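Local structure of cytoplasmic export protein 1 (Saccharomyces cerevisiae, 3VWA) at residues 498-510 and 519-531. The protein binds tRNA as part of the nuclear tRNA export machinery and may pass aminoacylated tRNA from export receptors to the translation machinery at the nuclear pore. Sequence-based numbering, arbitrary orientation.
Sequences NKILTVIAPGLLD and AKILFEEYLEKLE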
loop_
_atom_site.group_PDB
_atom_site.type_symbol
_atom_site.label_atom_id
_atom_site.label_comp_id
_atom_site.label_asym_id
_atom_site.label_seq_id
_atom_site.Cartn_x
_atom_site.Cartn_y
_atom_site.Cartn_z
ATOM N N ASN A 498 -46.137 19.088 20.843
ATOM C CA ASN A 498 -46.267 20.293 20.006
ATOM C C ASN A 498 -46.438 19.855 18.563
ATOM O O ASN A 498 -46.969 20.603 17.777
ATOM C CB ASN A 498 -44.945 21.118 19.960
ATOM C CG ASN A 498 -44.798 22.146 21.092
ATOM O OD1 ASN A 498 -45.072 21.875 22.287
ATOM N ND2 ASN A 498 -44.327 23.358 20.709
ATOM N N LYS A 499 -45.874 18.705 18.184
ATOM C CA LYS A 499 -45.589 18.499 16.759
ATOM C C LYS A 499 -45.588 17.069 16.240
ATOM O O LYS A 499 -46.261 16.753 15.271
ATOM C CB LYS A 499 -44.217 19.134 16.455
ATOM C CG LYS A 499 -43.769 19.013 15.002
ATOM C CD LYS A 499 -42.447 19.738 14.814
ATOM C CE LYS A 499 -42.646 21.257 14.899
ATOM N NZ LYS A 499 -41.765 21.904 13.890
ATOM N N ILE A 500 -44.802 16.190 16.861
ATOM C CA ILE A 500 -44.576 14.820 16.297
ATOM C C ILE A 500 -45.836 13.917 16.271
ATOM O O ILE A 500 -46.006 13.068 15.331
ATOM C CB ILE A 500 -43.402 14.113 17.056
ATOM C CG1 ILE A 500 -42.173 15.033 17.142
ATOM C CG2 ILE A 500 -42.996 12.839 16.384
ATOM C CD1 ILE A 500 -41.763 15.581 15.795
ATOM N N LEU A 501 -46.738 14.078 17.255
ATOM C CA LEU A 501 -47.978 13.247 17.260
ATOM C C LEU A 501 -48.759 13.297 15.965
ATOM O O LEU A 501 -49.162 12.260 15.475
ATOM C CB LEU A 501 -48.927 13.592 18.401
ATOM C CG LEU A 501 -48.366 13.452 19.816
ATOM C CD1 LEU A 501 -49.460 13.827 20.800
ATOM C CD2 LEU A 501 -47.870 12.012 20.057
ATOM N N THR A 502 -48.949 14.506 15.430
ATOM C CA THR A 502 -49.621 14.734 14.176
ATOM C C THR A 502 -48.781 14.493 12.912
ATOM O O THR A 502 -49.319 14.500 11.794
ATOM C CB THR A 502 -50.285 16.137 14.145
ATOM O OG1 THR A 502 -49.367 17.142 14.598
ATOM C CG2 THR A 502 -51.466 16.186 15.038
ATOM N N VAL A 503 -47.462 14.309 13.062
ATOM C CA VAL A 503 -46.635 13.735 11.986
ATOM C C VAL A 503 -46.883 12.212 11.906
ATOM O O VAL A 503 -46.983 11.650 10.827
ATOM C CB VAL A 503 -45.115 13.947 12.213
ATOM C CG1 VAL A 503 -44.344 13.122 11.180
ATOM C CG2 VAL A 503 -44.717 15.445 12.175
ATOM N N ILE A 504 -46.908 11.531 13.046
ATOM C CA ILE A 504 -47.226 10.098 13.057
ATOM C C ILE A 504 -48.652 9.783 12.706
ATOM O O ILE A 504 -48.912 8.956 11.824
ATOM C CB ILE A 504 -46.919 9.455 14.397
ATOM C CG1 ILE A 504 -45.392 9.532 14.645
ATOM C CG2 ILE A 504 -47.381 7.991 14.383
ATOM C CD1 ILE A 504 -44.956 9.394 16.076
ATOM N N ALA A 505 -49.588 10.450 13.357
ATOM C CA ALA A 505 -50.943 9.935 13.354
ATOM C C ALA A 505 -51.622 9.664 11.995
ATOM O O ALA A 505 -52.424 8.763 11.894
ATOM C CB ALA A 505 -51.830 10.795 14.278
ATOM N N PRO A 506 -51.332 10.466 10.946
ATOM C CA PRO A 506 -51.956 10.185 9.653
ATOM C C PRO A 506 -51.714 8.770 9.094
ATOM O O PRO A 506 -52.542 8.228 8.337
ATOM C CB PRO A 506 -51.352 11.271 8.742
ATOM C CG PRO A 506 -51.202 12.441 9.688
ATOM C CD PRO A 506 -50.766 11.821 11.007
ATOM N N GLY A 507 -50.569 8.191 9.434
ATOM C CA GLY A 507 -50.190 6.878 8.947
ATOM C C GLY A 507 -51.093 5.788 9.524
ATOM O O GLY A 507 -51.256 4.705 8.913
ATOM N N LEU A 508 -51.654 6.083 10.689
ATOM C CA LEU A 508 -52.760 5.312 11.266
ATOM C C LEU A 508 -53.912 5.137 10.288
ATOM O O LEU A 508 -54.643 4.118 10.353
ATOM C CB LEU A 508 -53.304 6.052 12.470
ATOM C CG LEU A 508 -53.043 5.649 13.918
ATOM C CD1 LEU A 508 -51.749 4.916 14.153
ATOM C CD2 LEU A 508 -53.099 6.925 14.757
ATOM N N LEU A 509 -54.051 6.100 9.374
ATOM C CA LEU A 509 -55.166 6.061 8.435
ATOM C C LEU A 509 -54.808 5.759 6.975
ATOM O O LEU A 509 -55.616 5.994 6.053
ATOM C CB LEU A 509 -55.981 7.345 8.516
ATOM C CG LEU A 509 -56.472 7.664 9.921
ATOM C CD1 LEU A 509 -57.061 9.043 9.811
ATOM C CD2 LEU A 509 -57.498 6.620 10.397
ATOM N N ASP A 510 -53.600 5.237 6.788
ATOM C CA ASP A 510 -53.018 4.988 5.491
ATOM C C ASP A 510 -53.801 3.862 4.797
ATOM O O ASP A 510 -54.326 2.981 5.472
ATOM C CB ASP A 510 -51.600 4.516 5.726
ATOM C CG ASP A 510 -50.725 4.613 4.494
ATOM O OD1 ASP A 510 -50.603 3.583 3.783
ATOM O OD2 ASP A 510 -50.114 5.694 4.263
ATOM N N ALA A 519 -47.788 1.988 12.013
ATOM C CA ALA A 519 -47.950 3.344 12.530
ATOM C C ALA A 519 -48.591 3.266 13.895
ATOM O O ALA A 519 -48.334 4.108 14.756
ATOM C CB ALA A 519 -48.818 4.176 11.612
ATOM N N LYS A 520 -49.514 2.314 14.058
ATOM C CA LYS A 520 -50.212 2.169 15.340
ATOM C C LYS A 520 -49.220 1.829 16.474
ATOM O O LYS A 520 -49.295 2.376 17.573
ATOM C CB LYS A 520 -51.343 1.128 15.265
ATOM C CG LYS A 520 -52.084 0.984 16.588
ATOM C CD LYS A 520 -53.469 0.358 16.428
ATOM C CE LYS A 520 -53.485 -1.045 17.001
ATOM N NZ LYS A 520 -53.388 -1.019 18.482
ATOM N N ILE A 521 -48.258 0.970 16.169
ATOM C CA ILE A 521 -47.338 0.500 17.178
ATOM C C ILE A 521 -46.389 1.651 17.532
ATOM O O ILE A 521 -46.067 1.873 18.659
ATOM C CB ILE A 521 -46.601 -0.769 16.696
ATOM C CG1 ILE A 521 -47.581 -1.947 16.509
ATOM C CG2 ILE A 521 -45.528 -1.163 17.695
ATOM C CD1 ILE A 521 -46.975 -3.180 15.783
ATOM N N LEU A 522 -45.986 2.407 16.530
ATOM C CA LEU A 522 -45.120 3.548 16.698
ATOM C C LEU A 522 -45.782 4.630 17.515
ATOM O O LEU A 522 -45.229 5.145 18.487
ATOM C CB LEU A 522 -44.864 4.066 15.293
ATOM C CG LEU A 522 -43.576 4.788 14.906
ATOM C CD1 LEU A 522 -43.918 6.039 14.106
ATOM C CD2 LEU A 522 -42.515 4.987 15.985
ATOM N N PHE A 523 -46.994 4.984 17.100
ATOM C CA PHE A 523 -47.824 5.932 17.800
ATOM C C PHE A 523 -47.955 5.649 19.287
ATOM O O PHE A 523 -47.839 6.575 20.122
ATOM C CB PHE A 523 -49.216 5.875 17.162
ATOM C CG PHE A 523 -50.110 7.032 17.518
ATOM C CD1 PHE A 523 -49.665 8.359 17.374
ATOM C CD2 PHE A 523 -51.419 6.815 17.968
ATOM C CE1 PHE A 523 -50.505 9.440 17.685
ATOM C CE2 PHE A 523 -52.259 7.886 18.269
ATOM C CZ PHE A 523 -51.812 9.218 18.098
ATOM N N GLU A 524 -48.253 4.394 19.634
ATOM C CA GLU A 524 -48.420 4.029 21.063
ATOM C C GLU A 524 -47.151 4.262 21.831
ATOM O O GLU A 524 -47.160 4.728 22.972
ATOM C CB GLU A 524 -48.727 2.533 21.260
ATOM C CG GLU A 524 -49.733 1.952 20.325
ATOM C CD GLU A 524 -51.118 1.931 20.893
ATOM O OE1 GLU A 524 -51.843 0.928 20.631
ATOM O OE2 GLU A 524 -51.474 2.914 21.584
ATOM N N GLU A 525 -46.038 3.887 21.223
ATOM C CA GLU A 525 -44.771 4.077 21.912
ATOM C C GLU A 525 -44.509 5.603 22.162
ATOM O O GLU A 525 -44.009 5.996 23.225
ATOM C CB GLU A 525 -43.668 3.382 21.102
ATOM C CG GLU A 525 -42.251 3.647 21.618
ATOM C CD GLU A 525 -41.165 3.090 20.710
ATOM O OE1 GLU A 525 -39.977 3.329 21.065
ATOM O OE2 GLU A 525 -41.479 2.400 19.676
ATOM N N TYR A 526 -44.923 6.475 21.228
ATOM C CA TYR A 526 -44.725 7.923 21.440
ATOM C C TYR A 526 -45.705 8.462 22.471
ATOM O O TYR A 526 -45.356 9.329 23.268
ATOM C CB TYR A 526 -44.931 8.689 20.124
ATOM C CG TYR A 526 -43.660 8.902 19.308
ATOM C CD1 TYR A 526 -43.061 10.159 19.245
ATOM C CD2 TYR A 526 -43.102 7.863 18.572
ATOM C CE1 TYR A 526 -41.895 10.375 18.473
ATOM C CE2 TYR A 526 -41.963 8.047 17.787
ATOM C CZ TYR A 526 -41.368 9.306 17.712
ATOM O OH TYR A 526 -40.242 9.460 16.932
ATOM N N LEU A 527 -46.942 7.965 22.416
ATOM C CA LEU A 527 -47.968 8.233 23.421
ATOM C C LEU A 527 -47.554 7.857 24.825
ATOM O O LEU A 527 -47.842 8.600 25.793
ATOM C CB LEU A 527 -49.264 7.456 23.106
ATOM C CG LEU A 527 -50.064 7.970 21.916
ATOM C CD1 LEU A 527 -51.270 7.042 21.785
ATOM C CD2 LEU A 527 -50.482 9.438 22.146
ATOM N N GLU A 528 -46.931 6.687 24.928
ATOM C CA GLU A 528 -46.438 6.171 26.220
ATOM C C GLU A 528 -45.362 7.070 26.750
ATOM O O GLU A 528 -45.362 7.434 27.940
ATOM C CB GLU A 528 -45.883 4.750 26.061
ATOM C CG GLU A 528 -46.799 3.638 26.566
ATOM C CD GLU A 528 -47.312 2.690 25.473
ATOM O OE1 GLU A 528 -48.522 2.781 25.119
ATOM O OE2 GLU A 528 -46.515 1.841 24.978
ATOM N N LYS A 529 -44.443 7.480 25.864
ATOM C CA LYS A 529 -43.400 8.395 26.300
ATOM C C LYS A 529 -43.999 9.687 26.848
ATOM O O LYS A 529 -43.637 10.130 27.939
ATOM C CB LYS A 529 -42.344 8.610 25.218
ATOM C CG LYS A 529 -41.438 9.796 25.503
ATOM C CD LYS A 529 -40.109 9.709 24.749
ATOM C CE LYS A 529 -39.372 11.036 24.844
ATOM N NZ LYS A 529 -38.053 10.820 24.161
ATOM N N LEU A 530 -44.969 10.251 26.121
ATOM C CA LEU A 530 -45.659 11.486 26.557
ATOM C C LEU A 530 -46.413 11.309 27.841
ATOM O O LEU A 530 -46.350 12.184 28.726
ATOM C CB LEU A 530 -46.614 12.019 25.481
ATOM C CG LEU A 530 -47.537 13.242 25.687
ATOM C CD1 LEU A 530 -46.800 14.494 26.200
ATOM C CD2 LEU A 530 -48.293 13.561 24.380
ATOM N N GLU A 531 -47.157 10.203 27.931
ATOM C CA GLU A 531 -47.954 9.908 29.135
ATOM C C GLU A 531 -47.103 9.809 30.407
ATOM O O GLU A 531 -47.525 10.292 31.479
ATOM C CB GLU A 531 -48.781 8.628 28.950
#
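Ile-504 CD1 sits over the centre of one face of the Tyr-526 ring, a CH-pi contact 3.5 Å from the ring centroid and 12° off the ring normal. Ile-500 CG2 reaches the same ring obliquely, 3.4 Å from Tyr-526 CE1. Leu-522 O, one turn earlier in the ring's own helix, lies at the ring edge, in plane. The Phe-523 ring is covered on both faces. Leu-508 CD2 lies over one, offset toward the rim, in a second CH-pi contact at 3.9 Å from the ring centroid. Leu-527 CG covers the opposite face from within the same helix. Ala-505 CB approaches Phe-523 CE1 obliquely at 3.9 Å.

Ile-504 is a knob in a hole formed by Ala-519, Leu-522, Phe-523 and Tyr-526. Its CG2 is anti to the backbone N and meets Phe-523 CD1 at 3.8 Å, while CG1, beside that N (chi1 -64°), carries CD1 onto the tyrosine. The Tyr-526 hydroxyl is hydrogen-bonded to Leu-484 O, so the ring also ties this pair to helix 474-487. With an alanine here, Ile-504 CD1 and Ile-500 CG2 would probably lose their aromatic partner, and Leu-484 O its bond to the hydroxyl.

At one end, the side chains of Leu-501 and Leu-530 cross at about a right angle, and CD1 of Leu-501 touches CD2 of Leu-530 at 3.8 Å. At the other, the backbone runs close to Ala-519 at Gly-507, which has no side chain to come between; Gly-507 C is 3.5 Å from Ala-519 CB. No hydrogen bond joins the two segments; the contact is apolar. The axes of helices 498-504 and 519-531 run nearly antiparallel, at 163°, and approach to 10.3 Å. This is the antiparallel helical hairpin of a HEAT repeat, here HEAT 2, near the C-terminal end of the modelled helical array.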